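Alkaline serine protease (Pseudoalteromonas sp., PDB 1Y9Z) probably hydrolyses peptide bonds in proteins, as a subtilisin-like serine protease of a cold-adapted Antarctic bacterium. Local coordinates at residues A123-M128 with L152-A157; I28-Y33 with T127-G132; I219-Q224 with Q350-S355; A251-A256 with N274-V279. All blocks are in the same frame, centred on the assembly; numbering follows the deposited sequence.

Contact 1 (A123-M128 with L152-A157). With PMS (phenylmethanesulfonic acid), chain H.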
loop_
_atom_site.group_PDB
_atom_site.type_symbol
_atom_site.label_atom_id
_atom_site.label_comp_id
_atom_site.label_asym_id
_atom_site.label_seq_id
_atom_site.Cartn_x
_atom_site.Cartn_y
_atom_site.Cartn_z
ATOM N N ALA A 123 -21.296 8.613 -6.947
ATOM C CA ALA A 123 -19.900 8.912 -6.653
ATOM C C ALA A 123 -19.407 10.304 -7.036
ATOM O O ALA A 123 -19.747 10.832 -8.095
ATOM C CB ALA A 123 -19.009 7.864 -7.314
ATOM N N ASN A 124 -18.597 10.887 -6.155
ATOM C CA ASN A 124 -17.981 12.188 -6.397
ATOM C C ASN A 124 -16.539 11.881 -6.784
ATOM O O ASN A 124 -15.922 12.595 -7.573
ATOM C CB ASN A 124 -17.969 13.043 -5.130
ATOM C CG ASN A 124 -19.354 13.316 -4.596
ATOM O OD1 ASN A 124 -19.686 12.922 -3.478
ATOM N ND2 ASN A 124 -20.173 13.997 -5.388
ATOM N N VAL A 125 -16.014 10.808 -6.198
ATOM C CA VAL A 125 -14.653 10.357 -6.451
ATOM C C VAL A 125 -14.693 8.901 -6.894
ATOM O O VAL A 125 -15.403 8.085 -6.304
ATOM C CB VAL A 125 -13.781 10.443 -5.171
ATOM C CG1 VAL A 125 -12.367 9.950 -5.466
ATOM C CG2 VAL A 125 -13.754 11.872 -4.646
ATOM N N VAL A 126 -13.953 8.585 -7.950
ATOM C CA VAL A 126 -13.874 7.217 -8.442
ATOM C C VAL A 126 -12.401 6.842 -8.402
ATOM O O VAL A 126 -11.571 7.468 -9.071
ATOM C CB VAL A 126 -14.415 7.091 -9.881
ATOM C CG1 VAL A 126 -14.231 5.667 -10.382
ATOM C CG2 VAL A 126 -15.895 7.464 -9.910
ATOM N N THR A 127 -12.077 5.834 -7.599
ATOM C CA THR A 127 -10.699 5.402 -7.447
ATOM C C THR A 127 -10.490 4.049 -8.127
ATOM O O THR A 127 -11.248 3.097 -7.915
ATOM C CB THR A 127 -10.320 5.378 -5.941
ATOM O OG1 THR A 127 -8.914 5.159 -5.796
ATOM C CG2 THR A 127 -11.097 4.303 -5.198
ATOM N N MET A 128 -9.455 3.985 -8.958
ATOM C CA MET A 128 -9.165 2.790 -9.736
ATOM C C MET A 128 -7.729 2.301 -9.604
ATOM O O MET A 128 -6.822 2.794 -10.279
ATOM C CB MET A 128 -9.497 3.077 -11.204
ATOM C CG MET A 128 -10.941 3.536 -11.391
ATOM S SD MET A 128 -11.343 4.261 -12.999
ATOM C CE MET A 128 -10.737 5.924 -12.781
ATOM N N LEU A 152 -14.195 13.349 -9.736
ATOM C CA LEU A 152 -12.741 13.252 -9.631
ATOM C C LEU A 152 -12.313 11.807 -9.877
ATOM O O LEU A 152 -12.766 10.887 -9.189
ATOM C CB LEU A 152 -12.273 13.717 -8.245
ATOM C CG LEU A 152 -10.765 13.752 -7.966
ATOM C CD1 LEU A 152 -10.070 14.717 -8.915
ATOM C CD2 LEU A 152 -10.533 14.184 -6.524
ATOM N N LEU A 153 -11.439 11.621 -10.864
ATOM C CA LEU A 153 -10.944 10.301 -11.242
ATOM C C LEU A 153 -9.481 10.140 -10.843
ATOM O O LEU A 153 -8.638 10.977 -11.177
ATOM C CB LEU A 153 -11.100 10.110 -12.753
ATOM C CG LEU A 153 -12.499 10.394 -13.313
ATOM C CD1 LEU A 153 -12.468 10.300 -14.829
ATOM C CD2 LEU A 153 -13.509 9.412 -12.728
ATOM N N ILE A 154 -9.183 9.049 -10.144
ATOM C CA ILE A 154 -7.833 8.776 -9.662
ATOM C C ILE A 154 -7.476 7.314 -9.941
ATOM O O ILE A 154 -8.287 6.422 -9.706
ATOM C CB ILE A 154 -7.755 9.069 -8.143
ATOM C CG1 ILE A 154 -8.137 10.534 -7.890
ATOM C CG2 ILE A 154 -6.361 8.782 -7.610
ATOM C CD1 ILE A 154 -8.359 10.878 -6.430
ATOM N N ALA A 155 -6.267 7.072 -10.447
ATOM C CA ALA A 155 -5.848 5.712 -10.774
ATOM C C ALA A 155 -4.351 5.468 -10.612
ATOM O O ALA A 155 -3.549 6.405 -10.583
ATOM C CB ALA A 155 -6.278 5.371 -12.197
ATOM N N ALA A 156 -3.986 4.192 -10.538
ATOM C CA ALA A 156 -2.600 3.764 -10.353
ATOM C C ALA A 156 -1.740 3.837 -11.611
ATOM O O ALA A 156 -2.160 3.421 -12.689
ATOM C CB ALA A 156 -2.578 2.343 -9.801
ATOM N N ALA A 157 -0.520 4.343 -11.456
ATOM C CA ALA A 157 0.398 4.470 -12.584
ATOM C C ALA A 157 0.909 3.128 -13.105
ATOM O O ALA A 157 1.314 3.029 -14.261
ATOM C CB ALA A 157 1.573 5.356 -12.199
HETATM C C PMS H . -2.115 -3.363 -9.857
HETATM S S PMS H . -2.143 -1.600 -9.451
HETATM C C1 PMS H . -3.286 -3.812 -10.768
HETATM C C2 PMS H . -3.088 -3.774 -12.196
HETATM C C3 PMS H . -4.143 -4.181 -13.074
HETATM C C4 PMS H . -5.386 -4.621 -12.475
HETATM C C5 PMS H . -5.587 -4.661 -11.074
HETATM C C6 PMS H . -4.563 -4.264 -10.158
HETATM O O2S PMS H . -2.634 -0.886 -10.626
HETATM O O1S PMS H . -0.811 -1.154 -9.118
#

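Contact 2 (I28-Y33 with T127-G132). With PMS (phenylmethanesulfonic acid), chain H.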
loop_
_atom_site.group_PDB
_atom_site.type_symbol
_atom_site.label_atom_id
_atom_site.label_comp_id
_atom_site.label_asym_id
_atom_site.label_seq_id
_atom_site.Cartn_x
_atom_site.Cartn_y
_atom_site.Cartn_z
ATOM N N ILE A 28 -15.074 2.559 -5.237
ATOM C CA ILE A 28 -13.895 1.734 -5.435
ATOM C C ILE A 28 -14.172 0.677 -6.500
ATOM O O ILE A 28 -14.961 -0.247 -6.284
ATOM C CB ILE A 28 -13.495 1.015 -4.128
ATOM C CG1 ILE A 28 -13.315 2.033 -3.001
ATOM C CG2 ILE A 28 -12.208 0.242 -4.337
ATOM C CD1 ILE A 28 -13.114 1.402 -1.630
ATOM N N ILE A 29 -13.543 0.834 -7.661
ATOM C CA ILE A 29 -13.688 -0.132 -8.747
ATOM C C ILE A 29 -12.505 -1.068 -8.544
ATOM O O ILE A 29 -11.354 -0.691 -8.776
ATOM C CB ILE A 29 -13.605 0.558 -10.124
ATOM C CG1 ILE A 29 -14.767 1.545 -10.272
ATOM C CG2 ILE A 29 -13.629 -0.480 -11.237
ATOM C CD1 ILE A 29 -14.815 2.256 -11.617
ATOM N N ASP A 30 -12.785 -2.288 -8.099
ATOM C CA ASP A 30 -11.707 -3.218 -7.804
ATOM C C ASP A 30 -12.228 -4.656 -7.700
ATOM O O ASP A 30 -13.194 -5.019 -8.373
ATOM C CB ASP A 30 -11.038 -2.780 -6.492
ATOM C CG ASP A 30 -9.550 -3.072 -6.462
ATOM O OD1 ASP A 30 -9.181 -4.259 -6.532
ATOM O OD2 ASP A 30 -8.750 -2.112 -6.361
ATOM N N SER A 31 -11.602 -5.462 -6.845
ATOM C CA SER A 31 -11.995 -6.866 -6.700
ATOM C C SER A 31 -13.003 -7.175 -5.599
ATOM O O SER A 31 -13.067 -8.305 -5.115
ATOM C CB SER A 31 -10.754 -7.739 -6.489
ATOM O OG SER A 31 -10.224 -7.591 -5.179
ATOM N N GLY A 32 -13.796 -6.193 -5.195
ATOM C CA GLY A 32 -14.765 -6.474 -4.154
ATOM C C GLY A 32 -14.333 -5.977 -2.792
ATOM O O GLY A 32 -13.211 -5.507 -2.606
ATOM N N TYR A 33 -15.225 -6.147 -1.825
ATOM C CA TYR A 33 -15.033 -5.653 -0.466
ATOM C C TYR A 33 -15.491 -6.710 0.542
ATOM O O TYR A 33 -16.661 -7.082 0.542
ATOM C CB TYR A 33 -15.895 -4.392 -0.355
ATOM C CG TYR A 33 -15.890 -3.633 0.948
ATOM C CD1 TYR A 33 -15.162 -2.451 1.078
ATOM C CD2 TYR A 33 -16.701 -4.026 2.013
ATOM C CE1 TYR A 33 -15.249 -1.673 2.224
ATOM C CE2 TYR A 33 -16.794 -3.254 3.168
ATOM C CZ TYR A 33 -16.071 -2.078 3.263
ATOM O OH TYR A 33 -16.193 -1.281 4.376
ATOM N N THR A 127 -12.077 5.834 -7.599
ATOM C CA THR A 127 -10.699 5.402 -7.447
ATOM C C THR A 127 -10.490 4.049 -8.127
ATOM O O THR A 127 -11.248 3.097 -7.915
ATOM C CB THR A 127 -10.320 5.378 -5.941
ATOM O OG1 THR A 127 -8.914 5.159 -5.796
ATOM C CG2 THR A 127 -11.097 4.303 -5.198
ATOM N N MET A 128 -9.455 3.985 -8.958
ATOM C CA MET A 128 -9.165 2.790 -9.736
ATOM C C MET A 128 -7.729 2.301 -9.604
ATOM O O MET A 128 -6.822 2.794 -10.279
ATOM C CB MET A 128 -9.497 3.077 -11.204
ATOM C CG MET A 128 -10.941 3.536 -11.391
ATOM S SD MET A 128 -11.343 4.261 -12.999
ATOM C CE MET A 128 -10.737 5.924 -12.781
ATOM N N SER A 129 -7.526 1.329 -8.718
ATOM C CA SER A 129 -6.207 0.745 -8.516
ATOM C C SER A 129 -6.088 -0.392 -9.514
ATOM O O SER A 129 -6.001 -1.564 -9.149
ATOM C CB SER A 129 -6.066 0.225 -7.085
ATOM O OG SER A 129 -5.923 1.300 -6.175
ATOM N N LEU A 130 -6.096 -0.018 -10.789
ATOM C CA LEU A 130 -6.023 -0.966 -11.887
ATOM C C LEU A 130 -5.505 -0.245 -13.120
ATOM O O LEU A 130 -5.508 0.984 -13.176
ATOM C CB LEU A 130 -7.416 -1.545 -12.160
ATOM C CG LEU A 130 -8.541 -0.551 -12.477
ATOM C CD1 LEU A 130 -8.523 -0.204 -13.960
ATOM C CD2 LEU A 130 -9.884 -1.162 -12.112
ATOM N N GLY A 131 -5.065 -1.013 -14.108
ATOM C CA GLY A 131 -4.558 -0.404 -15.320
ATOM C C GLY A 131 -4.306 -1.393 -16.435
ATOM O O GLY A 131 -4.076 -2.580 -16.195
ATOM N N GLY A 132 -4.367 -0.884 -17.660
ATOM C CA GLY A 132 -4.125 -1.688 -18.841
ATOM C C GLY A 132 -3.234 -0.885 -19.770
ATOM O O GLY A 132 -3.112 0.330 -19.622
HETATM C C PMS H . -2.115 -3.363 -9.857
HETATM S S PMS H . -2.143 -1.600 -9.451
HETATM C C1 PMS H . -3.286 -3.812 -10.768
HETATM C C2 PMS H . -3.088 -3.774 -12.196
HETATM C C3 PMS H . -4.143 -4.181 -13.074
HETATM C C4 PMS H . -5.386 -4.621 -12.475
HETATM C C5 PMS H . -5.587 -4.661 -11.074
HETATM C C6 PMS H . -4.563 -4.264 -10.158
HETATM O O2S PMS H . -2.634 -0.886 -10.626
HETATM O O1S PMS H . -0.811 -1.154 -9.118
HETATM O O HOH W 1 -9.583 0.422 -6.916
#

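Contact 3 (I219-Q224 with Q350-S355)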
loop_
_atom_site.group_PDB
_atom_site.type_symbol
_atom_site.label_atom_id
_atom_site.label_comp_id
_atom_site.label_asym_id
_atom_site.label_seq_id
_atom_site.Cartn_x
_atom_site.Cartn_y
_atom_site.Cartn_z
ATOM N N ILE A 219 8.186 -8.734 16.440
ATOM C CA ILE A 219 9.481 -8.826 17.108
ATOM C C ILE A 219 9.187 -8.396 18.533
ATOM O O ILE A 219 8.673 -7.302 18.754
ATOM C CB ILE A 219 10.522 -7.848 16.527
ATOM C CG1 ILE A 219 10.829 -8.203 15.073
ATOM C CG2 ILE A 219 11.800 -7.903 17.364
ATOM C CD1 ILE A 219 11.737 -7.192 14.385
ATOM N N THR A 220 9.505 -9.255 19.493
ATOM C CA THR A 220 9.250 -8.943 20.890
ATOM C C THR A 220 10.509 -9.039 21.739
ATOM O O THR A 220 11.270 -10.000 21.637
ATOM C CB THR A 220 8.184 -9.887 21.485
ATOM O OG1 THR A 220 6.973 -9.778 20.727
ATOM C CG2 THR A 220 7.901 -9.524 22.936
ATOM N N ILE A 221 10.719 -8.021 22.566
ATOM C CA ILE A 221 11.860 -7.967 23.472
ATOM C C ILE A 221 11.387 -7.317 24.768
ATOM O O ILE A 221 10.740 -6.270 24.745
ATOM C CB ILE A 221 13.025 -7.128 22.888
ATOM C CG1 ILE A 221 13.541 -7.767 21.596
ATOM C CG2 ILE A 221 14.157 -7.035 23.906
ATOM C CD1 ILE A 221 14.708 -7.025 20.959
ATOM N N GLY A 222 11.699 -7.947 25.896
ATOM C CA GLY A 222 11.288 -7.402 27.178
ATOM C C GLY A 222 9.783 -7.274 27.314
ATOM O O GLY A 222 9.286 -6.361 27.975
ATOM N N GLY A 223 9.051 -8.185 26.680
ATOM C CA GLY A 223 7.602 -8.154 26.755
ATOM C C GLY A 223 6.942 -7.073 25.917
ATOM O O GLY A 223 5.720 -6.918 25.954
ATOM N N GLN A 224 7.739 -6.320 25.163
ATOM C CA GLN A 224 7.203 -5.258 24.316
ATOM C C GLN A 224 7.338 -5.616 22.838
ATOM O O GLN A 224 8.285 -6.292 22.437
ATOM C CB GLN A 224 7.916 -3.935 24.609
ATOM C CG GLN A 224 7.678 -3.407 26.018
ATOM C CD GLN A 224 6.227 -3.035 26.277
ATOM O OE1 GLN A 224 5.855 -2.685 27.398
ATOM N NE2 GLN A 224 5.400 -3.101 25.239
ATOM N N GLN A 350 19.883 -9.489 24.319
ATOM C CA GLN A 350 18.623 -9.739 25.004
ATOM C C GLN A 350 17.761 -10.772 24.284
ATOM O O GLN A 350 17.810 -10.894 23.058
ATOM C CB GLN A 350 17.845 -8.430 25.164
ATOM C CG GLN A 350 18.523 -7.429 26.090
ATOM C CD GLN A 350 17.750 -6.132 26.231
ATOM O OE1 GLN A 350 16.558 -6.135 26.535
ATOM N NE2 GLN A 350 18.432 -5.012 26.020
ATOM N N SER A 351 16.978 -11.517 25.056
ATOM C CA SER A 351 16.100 -12.541 24.504
ATOM C C SER A 351 15.099 -11.890 23.557
ATOM O O SER A 351 14.370 -10.976 23.942
ATOM C CB SER A 351 15.355 -13.263 25.628
ATOM O OG SER A 351 14.544 -14.305 25.115
ATOM N N THR A 352 15.069 -12.371 22.319
ATOM C CA THR A 352 14.172 -11.824 21.310
ATOM C C THR A 352 13.359 -12.911 20.624
ATOM O O THR A 352 13.860 -14.002 20.355
ATOM C CB THR A 352 14.970 -11.064 20.231
ATOM O OG1 THR A 352 15.789 -10.069 20.854
ATOM C CG2 THR A 352 14.028 -10.389 19.242
ATOM N N THR A 353 12.098 -12.604 20.344
ATOM C CA THR A 353 11.223 -13.545 19.666
ATOM C C THR A 353 10.779 -12.940 18.343
ATOM O O THR A 353 10.174 -11.868 18.314
ATOM C CB THR A 353 9.972 -13.865 20.503
ATOM O OG1 THR A 353 10.371 -14.434 21.756
ATOM C CG2 THR A 353 9.076 -14.858 19.769
ATOM N N VAL A 354 11.106 -13.624 17.255
ATOM C CA VAL A 354 10.723 -13.181 15.922
ATOM C C VAL A 354 9.666 -14.157 15.447
ATOM O O VAL A 354 9.821 -15.369 15.599
ATOM C CB VAL A 354 11.914 -13.221 14.946
ATOM C CG1 VAL A 354 11.458 -12.805 13.552
ATOM C CG2 VAL A 354 13.014 -12.303 15.438
ATOM N N SER A 355 8.590 -13.640 14.870
ATOM C CA SER A 355 7.536 -14.522 14.412
ATOM C C SER A 355 6.815 -14.065 13.159
ATOM O O SER A 355 6.586 -12.873 12.953
ATOM C CB SER A 355 6.508 -14.709 15.527
ATOM O OG SER A 355 5.926 -13.468 15.886
HETATM O O HOH W 2 7.379 -11.630 18.344
HETATM O O HOH W 3 13.678 -10.012 26.377
#

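Contact 4 (A251-A256 with N274-V279)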
loop_
_atom_site.group_PDB
_atom_site.type_symbol
_atom_site.label_atom_id
_atom_site.label_comp_id
_atom_site.label_asym_id
_atom_site.label_seq_id
_atom_site.Cartn_x
_atom_site.Cartn_y
_atom_site.Cartn_z
ATOM N N ALA A 251 6.351 -19.274 11.566
ATOM C CA ALA A 251 6.739 -19.899 12.820
ATOM C C ALA A 251 7.341 -18.834 13.721
ATOM O O ALA A 251 7.503 -17.681 13.314
ATOM C CB ALA A 251 7.760 -21.003 12.563
ATOM N N SER A 252 7.668 -19.227 14.948
ATOM C CA SER A 252 8.269 -18.314 15.907
ATOM C C SER A 252 9.628 -18.849 16.327
ATOM O O SER A 252 9.851 -20.061 16.345
ATOM C CB SER A 252 7.372 -18.163 17.137
ATOM O OG SER A 252 6.118 -17.608 16.781
ATOM N N ALA A 253 10.538 -17.935 16.644
ATOM C CA ALA A 253 11.880 -18.297 17.075
ATOM C C ALA A 253 12.282 -17.361 18.204
ATOM O O ALA A 253 12.001 -16.163 18.156
ATOM C CB ALA A 253 12.861 -18.175 15.915
ATOM N N THR A 254 12.934 -17.911 19.223
ATOM C CA THR A 254 13.367 -17.119 20.367
ATOM C C THR A 254 14.833 -17.382 20.688
ATOM O O THR A 254 15.283 -18.527 20.689
ATOM C CB THR A 254 12.526 -17.443 21.618
ATOM O OG1 THR A 254 11.146 -17.160 21.353
ATOM C CG2 THR A 254 12.989 -16.603 22.803
ATOM N N GLY A 255 15.570 -16.311 20.958
ATOM C CA GLY A 255 16.978 -16.442 21.281
ATOM C C GLY A 255 17.623 -15.094 21.529
ATOM O O GLY A 255 17.008 -14.054 21.301
ATOM N N ALA A 256 18.863 -15.106 22.005
ATOM C CA ALA A 256 19.576 -13.865 22.268
ATOM C C ALA A 256 19.822 -13.142 20.949
ATOM O O ALA A 256 20.175 -13.766 19.947
ATOM C CB ALA A 256 20.900 -14.157 22.963
ATOM N N ASN A 274 21.274 -20.787 18.127
ATOM C CA ASN A 274 20.392 -20.402 19.227
ATOM C C ASN A 274 20.263 -18.891 19.400
ATOM O O ASN A 274 19.940 -18.410 20.486
ATOM C CB ASN A 274 20.886 -21.022 20.538
ATOM C CG ASN A 274 20.778 -22.534 20.544
ATOM O OD1 ASN A 274 19.682 -23.088 20.443
ATOM N ND2 ASN A 274 21.915 -23.209 20.661
ATOM N N LYS A 275 20.500 -18.147 18.326
ATOM C CA LYS A 275 20.417 -16.692 18.384
ATOM C C LYS A 275 19.476 -16.114 17.333
ATOM O O LYS A 275 19.179 -16.757 16.326
ATOM C CB LYS A 275 21.806 -16.083 18.166
ATOM C CG LYS A 275 22.864 -16.475 19.186
ATOM C CD LYS A 275 22.745 -15.662 20.462
ATOM C CE LYS A 275 23.943 -15.903 21.373
ATOM N NZ LYS A 275 23.920 -15.037 22.585
ATOM N N ILE A 276 18.996 -14.901 17.592
ATOM C CA ILE A 276 18.151 -14.189 16.639
ATOM C C ILE A 276 19.184 -13.307 15.956
ATOM O O ILE A 276 19.848 -12.495 16.602
ATOM C CB ILE A 276 17.086 -13.315 17.334
ATOM C CG1 ILE A 276 16.068 -14.206 18.051
ATOM C CG2 ILE A 276 16.388 -12.430 16.306
ATOM C CD1 ILE A 276 15.364 -15.203 17.144
ATOM N N CYS A 277 19.323 -13.483 14.651
ATOM C CA CYS A 277 20.321 -12.768 13.874
ATOM C C CYS A 277 19.849 -11.481 13.213
ATOM O O CYS A 277 18.989 -11.496 12.332
ATOM C CB CYS A 277 20.867 -13.731 12.828
ATOM S SG CYS A 277 22.306 -13.233 11.836
ATOM N N LEU A 278 20.428 -10.371 13.657
ATOM C CA LEU A 278 20.125 -9.052 13.116
ATOM C C LEU A 278 21.173 -8.781 12.043
ATOM O O LEU A 278 22.365 -8.993 12.267
ATOM C CB LEU A 278 20.227 -7.991 14.215
ATOM C CG LEU A 278 19.953 -6.533 13.830
ATOM C CD1 LEU A 278 18.485 -6.362 13.462
ATOM C CD2 LEU A 278 20.313 -5.627 14.995
ATOM N N VAL A 279 20.738 -8.324 10.875
ATOM C CA VAL A 279 21.678 -8.050 9.797
ATOM C C VAL A 279 21.211 -6.930 8.877
ATOM O O VAL A 279 20.031 -6.837 8.531
ATOM C CB VAL A 279 21.936 -9.319 8.949
ATOM C CG1 VAL A 279 20.641 -9.799 8.311
ATOM C CG2 VAL A 279 22.988 -9.031 7.887
#

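Contact 1 (A123-M128 with L152-A157)
Leu153 turns CG anti to its own carbonyl carbon (chi1 -52°), and its side chain runs beside that of Val126, the two pointing the same way, with Leu153 CD2 3.8 Å from Val126 CB. On the same face Met128 is bent at chi3 (-81°), which brings CE to within 4.2 Å of Leu153 CB; nearer the backbone, Met128 CB sits 4.1 Å from Ala155 CB. The other face is lined by Val125, whose CG1 meets Ile154 CD1 at 4.2 Å, and by Thr127, whose OG1 is hydrogen-bonded to Ser376 OG of helix 368-385. Between the faces, five parallel-strand hydrogen bonds join the backbones, from Leu152 N to Asn124 O at one end to Ala156 N and Met128 O at the other. Val126 uses both its polar backbone atoms, N to Leu152 O (2.9 Å) and O from Ile154 N (3.1 Å). The last bond is longer, Ala156 N to Met128 O being 3.2 Å, with the donor tilted out of the carbonyl plane. Just beyond it, Ala156 CB comes 3.3 Å from sulfonate oxygen O2S of the bound phenylmethanesulfonic acid. Strand 125-128, helix 137-148 and strand 152-156 form a beta-alpha-beta crossover of the subtilisin-like alpha/beta domain, with the ligand pocket at the C-terminal ends of its strands.

Contact 2 (I28-Y33 with T127-G132)
Ile28 and Thr127 pair in parallel register, and Ile29 N gives Thr127 O a nearly straight hydrogen bond of 3.2 Å (166° at the hydrogen), after which the two strands part. Thr127 CG2 packs beside Ile28 CG1 at 3.9 Å, the two side chains pointing the same way. Ile29 reaches out with two branches. Its CD1 touches Met128 CG at 4.1 Å, while the Ile29 and Leu130 side chains cross obliquely, with Ile29 CG2 3.9 Å from Leu130 CD2; Leu130 CG, set between its backbone N and carbonyl carbon (chi1 57°), lies on the side of Ile29. Leu130 CB rests 3.7 Å from ring atom C4 of the bound phenylmethanesulfonic acid. Where the strands separate, one water accepts from Ser129 N at 2.9 Å and can donate to Ile29 O at 2.8 Å and to Asp30 OD2 at 2.7 Å; with more acceptors in reach than protons, not every such bond need be filled at once. Ser129, the centre of an inverse gamma turn, starts the loop that meets the ligand. Asp30 OD1 takes Ser31 N on its anti lone pair and is also bonded to His65 ND1, consistent with the Asp-His pair of a subtilase catalytic triad. Helix 110-119 covers the face of Ile29 and Met128, helices 65-74 and 368-385 cover that of Ile28 and Thr127, and strand 92-100 continues the sheet beyond strand 25-30.

Contact 3 (I219-Q224 with Q350-S355)
Thr353 O is gripped by two donors, Thr220 N at 2.9 Å and a water at 2.8 Å, and also receives a CA-H...O contact from Ile219 CA at 3.3 Å. The return bond, Thr353 N to Thr220 O at 3.0 Å, completes an antiparallel hydrogen-bonded pair between strands 214-221 and 351-360, part of the large mixed sheet of the inserted beta-barrel domain. The same water bonds Thr220 OG1 and, weakly, Ser355 OG, and so bridges the two strands at the partly exposed face of Thr220 and Thr353. On that face Thr353 OG1 turns to Thr254 OG1 of the adjoining strand 252-263. Past Ile221 the chain leaves the pairing in a type I' turn from Ile221 to Gln224; Gly222 and Gly223 supply its two positive phi angles, and the turn leads into strand 224-225 as a tight hairpin. A second water spans the widening gap there, accepting from Gly222 N and donating to Ser351 O. The buried face is built from Ile219, Ile221 and Thr352. Ile219 CG2 meets Thr352 CG2 at 3.8 Å, while Gln350 crosses Ile221 at about a right angle with OE1 3.7 Å from Ile221 CG2. Thr352 holds OG1 anti to its carbonyl carbon (chi1 -55°), where Ile221 CD1 packs against the hydroxyl oxygen at 3.2 Å. That hydroxyl donates to Gln350 O at 3.1 Å, approaching from 46° above the carbonyl plane.

Contact 4 (A251-A256 with N274-V279)
The local axes of strand 252-256 and strand 275-279 stand almost perpendicular, at 85°, and approach to 4.4 Å, with Gly255 and Lys275 as the nearest CA pair. One hydrogen bond joins the segments, Ile276 N to Ala256 O at 2.9 Å; it is fairly straight at the hydrogen, but the donor lies well above the carbonyl plane, as fits two chains that have only begun to run together. Ile276 packs along residues 253-255. Its CG1 sits 3.4 Å from Gly255 O, and chi2 of -58° carries CD1 back to 3.6 Å from Ala253 O and 4.1 Å from Ala253 CB. The same side chain packs on Thr352 and Val354 of strand 351-360 and on Ile307. Gly255, having no side chain, allows Asn274 O to come within 3.6 Å of its CA. At the partly exposed edge Lys275 is bent at chi2 (-80°), which places CD beside Ala256, a tight 3.5 Å from CB; the chain then runs on extended, with NZ 3.2 Å from Ala256 CB. Thr254 O is hydrogen-bonded to Lys304 NZ. Further along, Cys277 points away from residues 251-256 and forms a disulfide with Cys298 of helix 291-300. The contact marks the start of the parallel pairing of strands 252-263 and 275-280, continued by backbone bonding of Ile276 with Ala258, in the mixed sheet of the beta-barrel domain inserted into this subtilase.

Contacts 1 and 2 are neighbouring strand pairs, both parallel, of one sheet: strand 125-128 serves both, their centres are 9 Å apart, and Val126 CG1 packs 3.7 Å from Ile29 CD1. Both touch phenylmethanesulfonic acid, consistent with a place near the substrate-binding cleft, as in other subtilases; His65 and Ser369 also line this pocket. Contacts 3 and 4 form a second cluster, again 9 Å between centres, in which strand 252-263 pairs with strand 351-360: Thr352 N lies 2.8 Å from Gly255 O, a probable hydrogen bond. Along the chain contact 4 is nested within contact 3. About 38 Å separates the centres of contacts 2 and 3, so contacts 3 and 4 lie far from the pocket.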